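Side-chain contacts in SAM dependent methyltransferase (Aquifex aeolicus, PDB 3DH0), which binds S-adenosylmethionine and probably transfers its methyl group to an acceptor substrate: residues Leu42-Gly47 / Ala113-Glu118; Tyr66-Gln71 / Asn98-Pro103; Glu22-Glu27 / Ala140-Lys145. All coordinates share one frame; numbering follows the deposited sequence.

Contact 1 (Leu42-Gly47 / Ala113-Glu118); sequences LDVGTG and AFTFHE. With SAM (S-adenosylmethionine), chain C.
Thr115 sets its side chain against Gly45 where two segments meet over S-adenosylmethionine. In the Rossmann-like fold of class I methyltransferases, residues 42-47 form the glycine-rich turn after the first sheet strand, and residues 113-118 run from the end of the fourth strand into the following loop. The methyl CG2 of Thr115 lies 3.4 Å from the backbone N of Gly45, whose bare CA leaves room for the threonine. With OG1 anti to the backbone N (chi1 163°), the hydroxyl reaches the ribose instead and makes a weak hydrogen bond to SAM O4' at 3.4 Å. Val44 meets Thr115 at about a right angle, its CG1 4.0 Å from Thr115 OG1 and also against the adenine.

The two segments share the methionine end of the ligand. SAM N donates to Gly45 O at 2.8 Å and to Ala113 O at 2.8 Å, so one ammonium group bridges two backbone carbonyls. Glu118 lies alongside the ribose and adenine atom C8: OE2 is 3.2 Å from SAM C5', and OE1 is 3.5 Å from SAM C8. OE1 is also hydrogen-bonded to the backbone N of Phe7. The carboxylate lies near the sulfonium, where opposite charge would be expected to favour binding. Replacing Glu118 by an alanine would probably leave the backbone N of Phe7 without this acceptor and the sulfonium without the carboxylate beside it.

Further out, the backbone positions these groups. Gly45 is the centre of an inverse gamma turn, which presents its carbonyl to the ligand, while Glu118 N bonds to Thr115 O across the short 3-10 segment. Behind the glycine turn, Thr46 OG1 donates to Asp43 OD2 at 3.3 Å, approaching from above the carboxylate, 54° out of its plane.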
loop_
_atom_site.group_PDB
_atom_site.type_symbol
_atom_site.label_atom_id
_atom_site.label_comp_id
_atom_site.label_asym_id
_atom_site.label_seq_id
_atom_site.Cartn_x
_atom_site.Cartn_y
_atom_site.Cartn_z
ATOM N N LEU A 42 -7.572 -1.579 0.915
ATOM C CA LEU A 42 -6.868 -0.983 2.040
ATOM C C LEU A 42 -5.536 -0.472 1.522
ATOM O O LEU A 42 -4.793 -1.209 0.881
ATOM C CB LEU A 42 -6.632 -2.009 3.155
ATOM C CG LEU A 42 -5.950 -1.438 4.406
ATOM C CD1 LEU A 42 -6.839 -0.366 5.022
ATOM C CD2 LEU A 42 -5.675 -2.533 5.414
ATOM N N ASP A 43 -5.261 0.800 1.790
ATOM C CA ASP A 43 -4.023 1.449 1.379
ATOM C C ASP A 43 -3.263 1.654 2.675
ATOM O O ASP A 43 -3.549 2.581 3.416
ATOM C CB ASP A 43 -4.350 2.792 0.721
ATOM C CG ASP A 43 -3.132 3.469 0.105
ATOM O OD1 ASP A 43 -2.083 2.807 -0.054
ATOM O OD2 ASP A 43 -3.233 4.673 -0.234
ATOM N N VAL A 44 -2.296 0.788 2.940
ATOM C CA VAL A 44 -1.545 0.840 4.191
ATOM C C VAL A 44 -0.772 2.130 4.518
ATOM O O VAL A 44 -1.197 2.894 5.381
ATOM C CB VAL A 44 -0.648 -0.405 4.308
ATOM C CG1 VAL A 44 0.109 -0.398 5.613
ATOM C CG2 VAL A 44 -1.525 -1.641 4.244
ATOM N N GLY A 45 0.355 2.396 3.880
ATOM C CA GLY A 45 1.031 3.643 4.209
ATOM C C GLY A 45 0.515 4.724 3.283
ATOM O O GLY A 45 1.208 5.146 2.356
ATOM N N THR A 46 -0.704 5.179 3.531
ATOM C CA THR A 46 -1.310 6.170 2.667
ATOM C C THR A 46 -0.481 7.444 2.495
ATOM O O THR A 46 -0.528 8.077 1.445
ATOM C CB THR A 46 -2.719 6.514 3.146
ATOM O OG1 THR A 46 -3.479 6.997 2.038
ATOM C CG2 THR A 46 -2.679 7.580 4.218
ATOM N N GLY A 47 0.279 7.808 3.520
ATOM C CA GLY A 47 1.119 8.990 3.449
ATOM C C GLY A 47 0.425 10.273 3.033
ATOM O O GLY A 47 -0.426 10.792 3.745
ATOM N N ALA A 113 2.140 0.318 -0.826
ATOM C CA ALA A 113 3.149 0.978 -1.657
ATOM C C ALA A 113 4.275 1.673 -0.895
ATOM O O ALA A 113 4.071 2.708 -0.270
ATOM C CB ALA A 113 2.479 1.968 -2.602
ATOM N N PHE A 114 5.468 1.097 -0.987
ATOM C CA PHE A 114 6.662 1.618 -0.323
ATOM C C PHE A 114 6.533 1.737 1.191
ATOM O O PHE A 114 7.196 2.570 1.809
ATOM C CB PHE A 114 7.037 2.992 -0.891
ATOM C CG PHE A 114 7.256 2.994 -2.372
ATOM C CD1 PHE A 114 6.296 3.536 -3.227
ATOM C CD2 PHE A 114 8.416 2.446 -2.914
ATOM C CE1 PHE A 114 6.486 3.535 -4.593
ATOM C CE2 PHE A 114 8.620 2.438 -4.280
ATOM C CZ PHE A 114 7.653 2.987 -5.130
ATOM N N THR A 115 5.704 0.902 1.796
ATOM C CA THR A 115 5.540 0.992 3.228
ATOM C C THR A 115 5.953 -0.266 3.996
ATOM O O THR A 115 6.182 -0.209 5.203
ATOM C CB THR A 115 4.065 1.428 3.573
ATOM O OG1 THR A 115 3.754 1.141 4.948
ATOM C CG2 THR A 115 3.085 0.724 2.675
ATOM N N PHE A 116 6.086 -1.394 3.308
ATOM C CA PHE A 116 6.453 -2.631 3.986
ATOM C C PHE A 116 7.755 -2.549 4.785
ATOM O O PHE A 116 7.807 -2.966 5.940
ATOM C CB PHE A 116 6.560 -3.768 2.987
ATOM C CG PHE A 116 6.628 -5.125 3.622
ATOM C CD1 PHE A 116 5.480 -5.729 4.130
ATOM C CD2 PHE A 116 7.838 -5.797 3.719
ATOM C CE1 PHE A 116 5.538 -6.987 4.726
ATOM C CE2 PHE A 116 7.913 -7.050 4.311
ATOM C CZ PHE A 116 6.758 -7.651 4.817
ATOM N N HIS A 117 8.809 -2.022 4.172
ATOM C CA HIS A 117 10.097 -1.905 4.853
ATOM C C HIS A 117 10.061 -0.930 6.040
ATOM O O HIS A 117 11.049 -0.788 6.755
ATOM C CB HIS A 117 11.179 -1.438 3.875
ATOM C CG HIS A 117 10.994 -0.027 3.419
ATOM N ND1 HIS A 117 10.018 0.341 2.518
ATOM C CD2 HIS A 117 11.596 1.123 3.816
ATOM C CE1 HIS A 117 10.022 1.656 2.382
ATOM N NE2 HIS A 117 10.968 2.153 3.162
ATOM N N GLU A 118 8.934 -0.251 6.243
ATOM C CA GLU A 118 8.800 0.703 7.345
ATOM C C GLU A 118 8.091 0.121 8.577
ATOM O O GLU A 118 8.001 0.769 9.621
ATOM C CB GLU A 118 8.035 1.942 6.878
ATOM C CG GLU A 118 8.909 3.061 6.404
ATOM C CD GLU A 118 8.146 4.356 6.243
ATOM O OE1 GLU A 118 7.411 4.733 7.170
ATOM O OE2 GLU A 118 8.292 5.003 5.187
HETATM N N SAM C . 2.597 5.046 -0.106
HETATM C CA SAM C . 2.745 6.533 -0.088
HETATM C C SAM C . 2.749 7.082 -1.496
HETATM O O SAM C . 2.645 6.294 -2.436
HETATM O OXT SAM C . 2.862 8.348 -1.592
HETATM C CB SAM C . 4.046 6.913 0.613
HETATM C CG SAM C . 4.184 6.111 1.843
HETATM S SD SAM C . 5.632 6.311 2.917
HETATM C CE SAM C . 6.949 5.590 1.936
HETATM C "C5'" SAM C . 5.268 5.147 4.145
HETATM C "C4'" SAM C . 4.183 5.542 5.126
HETATM O "O4'" SAM C . 4.030 4.402 5.964
HETATM C "C3'" SAM C . 4.630 6.628 6.124
HETATM O "O3'" SAM C . 3.830 7.797 5.785
HETATM C "C2'" SAM C . 4.216 6.137 7.497
HETATM O "O2'" SAM C . 3.579 7.032 8.384
HETATM C "C1'" SAM C . 3.456 4.825 7.130
HETATM N N9 SAM C . 3.566 3.709 8.050
HETATM C C8 SAM C . 4.668 3.181 8.690
HETATM N N7 SAM C . 4.387 2.157 9.433
HETATM C C5 SAM C . 3.011 1.989 9.282
HETATM C C6 SAM C . 2.088 1.045 9.819
HETATM N N6 SAM C . 2.478 0.066 10.663
HETATM N N1 SAM C . 0.751 1.152 9.458
HETATM C C2 SAM C . 0.403 2.150 8.611
HETATM N N3 SAM C . 1.189 3.077 8.054
HETATM C C4 SAM C . 2.490 2.940 8.430
#

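Contact 2 (Tyr66-Gln71 / Asn98-Pro103). With SAM (S-adenosylmethionine), chain C.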
loop_
_atom_site.group_PDB
_atom_site.type_symbol
_atom_site.label_atom_id
_atom_site.label_comp_id
_atom_site.label_asym_id
_atom_site.label_seq_id
_atom_site.Cartn_x
_atom_site.Cartn_y
_atom_site.Cartn_z
ATOM N N TYR A 66 -10.018 2.432 2.047
ATOM C CA TYR A 66 -9.635 2.777 3.406
ATOM C C TYR A 66 -8.166 3.133 3.358
ATOM O O TYR A 66 -7.332 2.289 3.056
ATOM C CB TYR A 66 -9.837 1.600 4.363
ATOM C CG TYR A 66 -11.280 1.286 4.653
ATOM C CD1 TYR A 66 -12.057 2.151 5.418
ATOM C CD2 TYR A 66 -11.878 0.141 4.130
ATOM C CE1 TYR A 66 -13.384 1.889 5.649
ATOM C CE2 TYR A 66 -13.206 -0.126 4.354
ATOM C CZ TYR A 66 -13.952 0.753 5.112
ATOM O OH TYR A 66 -15.276 0.508 5.319
ATOM N N ALA A 67 -7.858 4.386 3.650
ATOM C CA ALA A 67 -6.488 4.861 3.636
ATOM C C ALA A 67 -5.988 5.073 5.059
ATOM O O ALA A 67 -6.326 6.061 5.689
ATOM C CB ALA A 67 -6.406 6.167 2.855
ATOM N N ILE A 68 -5.182 4.150 5.565
ATOM C CA ILE A 68 -4.656 4.277 6.915
ATOM C C ILE A 68 -3.235 4.810 6.951
ATOM O O ILE A 68 -2.587 4.959 5.933
ATOM C CB ILE A 68 -4.673 2.932 7.650
ATOM C CG1 ILE A 68 -3.928 1.887 6.815
ATOM C CG2 ILE A 68 -6.109 2.511 7.945
ATOM C CD1 ILE A 68 -3.733 0.542 7.502
ATOM N N ASP A 69 -2.764 5.108 8.148
ATOM C CA ASP A 69 -1.423 5.614 8.346
ATOM C C ASP A 69 -1.235 5.896 9.822
ATOM O O ASP A 69 -2.068 6.549 10.442
ATOM C CB ASP A 69 -1.203 6.890 7.542
ATOM C CG ASP A 69 0.266 7.153 7.272
ATOM O OD1 ASP A 69 1.050 7.184 8.240
ATOM O OD2 ASP A 69 0.642 7.322 6.098
ATOM N N VAL A 70 -0.133 5.395 10.375
ATOM C CA VAL A 70 0.195 5.571 11.787
ATOM C C VAL A 70 0.476 7.012 12.177
ATOM O O VAL A 70 0.341 7.360 13.341
ATOM C CB VAL A 70 1.435 4.752 12.203
ATOM C CG1 VAL A 70 1.129 3.258 12.169
ATOM C CG2 VAL A 70 2.607 5.093 11.296
ATOM N N GLN A 71 0.872 7.850 11.221
ATOM C CA GLN A 71 1.163 9.248 11.536
ATOM C C GLN A 71 0.004 10.206 11.300
ATOM O O GLN A 71 -0.552 10.283 10.210
ATOM C CB GLN A 71 2.408 9.710 10.785
ATOM C CG GLN A 71 3.661 9.031 11.284
ATOM C CD GLN A 71 4.926 9.697 10.799
ATOM O OE1 GLN A 71 5.415 9.413 9.707
ATOM N NE2 GLN A 71 5.464 10.600 11.613
ATOM N N ASN A 98 0.334 -2.008 14.907
ATOM C CA ASN A 98 -0.116 -3.336 14.497
ATOM C C ASN A 98 -1.598 -3.576 14.683
ATOM O O ASN A 98 -2.032 -4.717 14.869
ATOM C CB ASN A 98 0.667 -4.416 15.239
ATOM C CG ASN A 98 2.159 -4.279 15.050
ATOM O OD1 ASN A 98 2.868 -3.819 15.940
ATOM N ND2 ASN A 98 2.645 -4.668 13.874
ATOM N N LYS A 99 -2.365 -2.493 14.621
ATOM C CA LYS A 99 -3.805 -2.569 14.793
ATOM C C LYS A 99 -4.535 -1.744 13.739
ATOM O O LYS A 99 -4.329 -0.531 13.645
ATOM C CB LYS A 99 -4.206 -2.044 16.167
ATOM C CG LYS A 99 -3.437 -2.590 17.330
ATOM C CD LYS A 99 -4.148 -2.165 18.613
ATOM C CE LYS A 99 -3.280 -2.287 19.856
ATOM N NZ LYS A 99 -2.322 -1.155 19.945
ATOM N N ILE A 100 -5.402 -2.392 12.968
ATOM C CA ILE A 100 -6.172 -1.701 11.943
ATOM C C ILE A 100 -7.588 -1.518 12.490
ATOM O O ILE A 100 -8.245 -2.473 12.881
ATOM C CB ILE A 100 -6.185 -2.515 10.630
ATOM C CG1 ILE A 100 -4.743 -2.782 10.192
ATOM C CG2 ILE A 100 -6.928 -1.752 9.541
ATOM C CD1 ILE A 100 -4.581 -3.912 9.215
ATOM N N PRO A 101 -8.074 -0.276 12.526
ATOM C CA PRO A 101 -9.409 0.045 13.036
ATOM C C PRO A 101 -10.589 -0.456 12.215
ATOM O O PRO A 101 -11.609 0.213 12.117
ATOM C CB PRO A 101 -9.372 1.562 13.123
ATOM C CG PRO A 101 -8.532 1.922 11.945
ATOM C CD PRO A 101 -7.402 0.931 12.016
ATOM N N LEU A 102 -10.464 -1.646 11.652
ATOM C CA LEU A 102 -11.526 -2.204 10.833
ATOM C C LEU A 102 -12.025 -3.546 11.350
ATOM O O LEU A 102 -11.305 -4.254 12.055
ATOM C CB LEU A 102 -11.011 -2.389 9.405
ATOM C CG LEU A 102 -11.304 -1.370 8.302
ATOM C CD1 LEU A 102 -11.252 0.045 8.789
ATOM C CD2 LEU A 102 -10.292 -1.602 7.217
ATOM N N PRO A 103 -13.285 -3.899 11.035
ATOM C CA PRO A 103 -13.801 -5.195 11.495
ATOM C C PRO A 103 -13.298 -6.324 10.591
ATOM O O PRO A 103 -12.892 -6.083 9.460
ATOM C CB PRO A 103 -15.320 -5.021 11.429
ATOM C CG PRO A 103 -15.517 -3.976 10.377
ATOM C CD PRO A 103 -14.393 -3.000 10.660
HETATM N N SAM C . 2.597 5.046 -0.106
HETATM C CA SAM C . 2.745 6.533 -0.088
HETATM C C SAM C . 2.749 7.082 -1.496
HETATM O O SAM C . 2.645 6.294 -2.436
HETATM O OXT SAM C . 2.862 8.348 -1.592
HETATM C CB SAM C . 4.046 6.913 0.613
HETATM C CG SAM C . 4.184 6.111 1.843
HETATM S SD SAM C . 5.632 6.311 2.917
HETATM C CE SAM C . 6.949 5.590 1.936
HETATM C "C5'" SAM C . 5.268 5.147 4.145
HETATM C "C4'" SAM C . 4.183 5.542 5.126
HETATM O "O4'" SAM C . 4.030 4.402 5.964
HETATM C "C3'" SAM C . 4.630 6.628 6.124
HETATM O "O3'" SAM C . 3.830 7.797 5.785
HETATM C "C2'" SAM C . 4.216 6.137 7.497
HETATM O "O2'" SAM C . 3.579 7.032 8.384
HETATM C "C1'" SAM C . 3.456 4.825 7.130
HETATM N N9 SAM C . 3.566 3.709 8.050
HETATM C C8 SAM C . 4.668 3.181 8.690
HETATM N N7 SAM C . 4.387 2.157 9.433
HETATM C C5 SAM C . 3.011 1.989 9.282
HETATM C C6 SAM C . 2.088 1.045 9.819
HETATM N N6 SAM C . 2.478 0.066 10.663
HETATM N N1 SAM C . 0.751 1.152 9.458
HETATM C C2 SAM C . 0.403 2.150 8.611
HETATM N N3 SAM C . 1.189 3.077 8.054
HETATM C C4 SAM C . 2.490 2.940 8.430
#
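Placed anti to its own carbonyl carbon (chi1 -71°), CG of Tyr66 turns the phenol ring so that one face receives Leu102. Ile68, two residues on, has CG1 between the backbone N and the carbonyl carbon (chi1 54°), and an extended chain beyond it carries CD1 toward Ile100. Tyr66 lies on a parallel strand of the Rossmann-like sheet, and the loop 98-103, on its way to strand 107-113, packs against the side from which Tyr66 and Ile68 project.

The Tyr66-Leu102 pair is a CH-pi contact: CD2 of Leu102 stands 4.2 Å from the ring centroid of Tyr66, 25° off the normal and displaced toward the rim. The nearest ring atom, Tyr66 CD2, is 3.9 Å from Leu102 CD2. Beside this pair, Ile68 CD1 rests more loosely on Ile100 CG1 at 4.4 Å. Val132 of helix 122-132 touches both Ile100 and Leu102, while the phenol OH of Tyr66 is hydrogen-bonded to Lys64 NZ.

Farther along the chain, Asp69 turns to the cofactor. It grips the ribose diol with both carboxylate oxygens: SAM O2' donates to OD1 at 2.5 Å and SAM O3' to OD2 at 3.2 Å. Gln71 N also donates to Asp69 OD1, at 3.1 Å and nearly straight, closing an Asx turn. Between them in sequence, Val70 sets CG1 over the adenine face, 3.4 Å from SAM C6.

Contact 3 (Glu22-Glu27 / Ala140-Lys145); sequences ELFDPE and AIIDWK
Leu23 reaches from the loop before helix 26-33 to the indole of Trp144 at the end of strand 137-144. Its CB points toward the strand, and CG, anti to the carbonyl carbon (chi1 -76°), comes within 4.2 Å of Trp144 CH2. From there the branch CD2 makes the closest touch, 3.6 Å from Trp144 CH2 and 4.1 Å from Trp144 CZ2, both atoms of the six-membered ring. Next to it Phe24 and Ile142 approach from opposite directions. Phe24 CE2 lies 4.0 Å from Ile142 CG2, and Phe24 CZ lies 4.1 Å from Ile142 CD1, the two ends of the branched isoleucine thus serving neighbouring ring atoms. The contact is wholly apolar. Between the two hydrophobic strand residues, Asp143 points away from the loop, and its OD1 accepts from Trp144 N at 2.7 Å through the anti lone pair.

Asp25 then caps helix 26-33 through Lys28 N, and Val29 of that helix covers both Phe24 and Ile142. The contact therefore joins the N-terminal loop and helix to strand 137-144, which runs between strands 107-113 and 185-191 in the sheet.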
loop_
_atom_site.group_PDB
_atom_site.type_symbol
_atom_site.label_atom_id
_atom_site.label_comp_id
_atom_site.label_asym_id
_atom_site.label_seq_id
_atom_site.Cartn_x
_atom_site.Cartn_y
_atom_site.Cartn_z
ATOM N N GLU A 22 6.912 8.515 -12.752
ATOM C CA GLU A 22 8.043 7.993 -13.501
ATOM C C GLU A 22 8.510 6.646 -12.956
ATOM O O GLU A 22 9.349 5.982 -13.560
ATOM C CB GLU A 22 9.186 9.002 -13.458
ATOM C CG GLU A 22 8.922 10.250 -14.285
ATOM C CD GLU A 22 9.696 11.453 -13.784
ATOM O OE1 GLU A 22 10.724 11.242 -13.104
ATOM O OE2 GLU A 22 9.276 12.602 -14.076
ATOM N N LEU A 23 7.967 6.245 -11.810
ATOM C CA LEU A 23 8.353 4.979 -11.198
ATOM C C LEU A 23 7.609 3.838 -11.851
ATOM O O LEU A 23 8.193 2.797 -12.164
ATOM C CB LEU A 23 8.061 4.995 -9.695
ATOM C CG LEU A 23 9.021 5.784 -8.802
ATOM C CD1 LEU A 23 9.086 7.227 -9.257
ATOM C CD2 LEU A 23 8.551 5.698 -7.366
ATOM N N PHE A 24 6.311 4.049 -12.043
ATOM C CA PHE A 24 5.431 3.066 -12.669
ATOM C C PHE A 24 4.052 3.668 -12.849
ATOM O O PHE A 24 3.669 4.582 -12.124
ATOM C CB PHE A 24 5.337 1.797 -11.815
ATOM C CG PHE A 24 4.692 2.003 -10.482
ATOM C CD1 PHE A 24 3.303 1.953 -10.349
ATOM C CD2 PHE A 24 5.473 2.232 -9.354
ATOM C CE1 PHE A 24 2.699 2.123 -9.112
ATOM C CE2 PHE A 24 4.883 2.406 -8.100
ATOM C CZ PHE A 24 3.488 2.350 -7.974
ATOM N N ASP A 25 3.316 3.166 -13.833
ATOM C CA ASP A 25 1.963 3.653 -14.101
ATOM C C ASP A 25 1.035 3.109 -13.012
ATOM O O ASP A 25 0.873 1.898 -12.870
ATOM C CB ASP A 25 1.489 3.166 -15.469
ATOM C CG ASP A 25 0.213 3.822 -15.895
ATOM O OD1 ASP A 25 0.254 4.617 -16.857
ATOM O OD2 ASP A 25 -0.828 3.561 -15.263
ATOM N N PRO A 26 0.422 4.003 -12.223
ATOM C CA PRO A 26 -0.478 3.591 -11.150
ATOM C C PRO A 26 -1.614 2.648 -11.532
ATOM O O PRO A 26 -1.709 1.558 -10.965
ATOM C CB PRO A 26 -0.980 4.918 -10.602
ATOM C CG PRO A 26 0.204 5.783 -10.773
ATOM C CD PRO A 26 0.639 5.457 -12.176
ATOM N N GLU A 27 -2.477 3.030 -12.477
ATOM C CA GLU A 27 -3.565 2.116 -12.801
ATOM C C GLU A 27 -3.196 0.928 -13.656
ATOM O O GLU A 27 -3.911 -0.082 -13.664
ATOM C CB GLU A 27 -4.782 2.828 -13.395
ATOM C CG GLU A 27 -4.559 3.959 -14.353
ATOM C CD GLU A 27 -5.898 4.621 -14.717
ATOM O OE1 GLU A 27 -6.796 3.897 -15.203
ATOM O OE2 GLU A 27 -6.060 5.848 -14.507
ATOM N N ALA A 140 -1.175 -6.678 -2.597
ATOM C CA ALA A 140 -0.255 -6.085 -3.564
ATOM C C ALA A 140 0.813 -5.241 -2.882
ATOM O O ALA A 140 0.554 -4.120 -2.466
ATOM C CB ALA A 140 -1.025 -5.238 -4.550
ATOM N N ILE A 141 2.021 -5.775 -2.794
ATOM C CA ILE A 141 3.118 -5.064 -2.149
ATOM C C ILE A 141 4.138 -4.542 -3.163
ATOM O O ILE A 141 4.734 -5.313 -3.908
ATOM C CB ILE A 141 3.821 -5.991 -1.127
ATOM C CG1 ILE A 141 2.792 -6.492 -0.115
ATOM C CG2 ILE A 141 4.952 -5.261 -0.442
ATOM C CD1 ILE A 141 3.346 -7.410 0.922
ATOM N N ILE A 142 4.338 -3.228 -3.180
ATOM C CA ILE A 142 5.282 -2.602 -4.109
ATOM C C ILE A 142 6.400 -1.837 -3.397
ATOM O O ILE A 142 6.125 -0.963 -2.575
ATOM C CB ILE A 142 4.544 -1.625 -5.072
ATOM C CG1 ILE A 142 3.560 -2.402 -5.948
ATOM C CG2 ILE A 142 5.547 -0.877 -5.942
ATOM C CD1 ILE A 142 2.862 -1.563 -7.004
ATOM N N ASP A 143 7.654 -2.156 -3.711
ATOM C CA ASP A 143 8.769 -1.453 -3.081
ATOM C C ASP A 143 10.049 -1.309 -3.911
ATOM O O ASP A 143 10.198 -1.943 -4.949
ATOM C CB ASP A 143 9.109 -2.095 -1.734
ATOM C CG ASP A 143 9.354 -1.056 -0.654
ATOM O OD1 ASP A 143 10.051 -0.055 -0.950
ATOM O OD2 ASP A 143 8.850 -1.229 0.479
ATOM N N TRP A 144 10.973 -0.471 -3.436
ATOM C CA TRP A 144 12.247 -0.229 -4.127
ATOM C C TRP A 144 13.113 -1.468 -4.158
ATOM O O TRP A 144 13.010 -2.316 -3.268
ATOM C CB TRP A 144 13.072 0.857 -3.437
ATOM C CG TRP A 144 12.412 2.173 -3.285
ATOM C CD1 TRP A 144 11.825 2.668 -2.158
ATOM C CD2 TRP A 144 12.304 3.192 -4.283
ATOM N NE1 TRP A 144 11.359 3.940 -2.393
ATOM C CE2 TRP A 144 11.642 4.286 -3.688
ATOM C CE3 TRP A 144 12.706 3.288 -5.618
ATOM C CZ2 TRP A 144 11.375 5.467 -4.394
ATOM C CZ3 TRP A 144 12.438 4.458 -6.316
ATOM C CH2 TRP A 144 11.782 5.529 -5.704
ATOM N N LYS A 145 13.989 -1.541 -5.164
ATOM C CA LYS A 145 14.921 -2.657 -5.343
ATOM C C LYS A 145 16.006 -2.539 -4.266
ATOM O O LYS A 145 16.258 -1.441 -3.758
ATOM C CB LYS A 145 15.553 -2.583 -6.741
ATOM C CG LYS A 145 15.449 -3.868 -7.545
ATOM C CD LYS A 145 14.257 -3.874 -8.492
ATOM C CE LYS A 145 14.616 -3.244 -9.843
ATOM N NZ LYS A 145 13.464 -3.229 -10.797
#

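All three contacts rest on one sheet of strand order 3-2-1-4-5-7-6, which is that of class I methyltransferases. Contacts 1 and 2, with centres about 11 Å apart, meet the same S-adenosylmethionine and are tied where Gly47 N lies 2.6 Å from Asp69 OD2, a probable hydrogen bond between the glycine turn and the ribose-binding acid. Contact 3, its centre about 12 Å from that of contact 1, joins it through two probable hydrogen bonds, Phe114 N to Ile142 O at 2.7 Å and His117 ND1 to Asp143 OD2 at 2.8 Å. Its Trp144 side chain lies about 6 Å from the cofactor. Contacts 2 and 3 do not touch; their centres are about 21 Å apart.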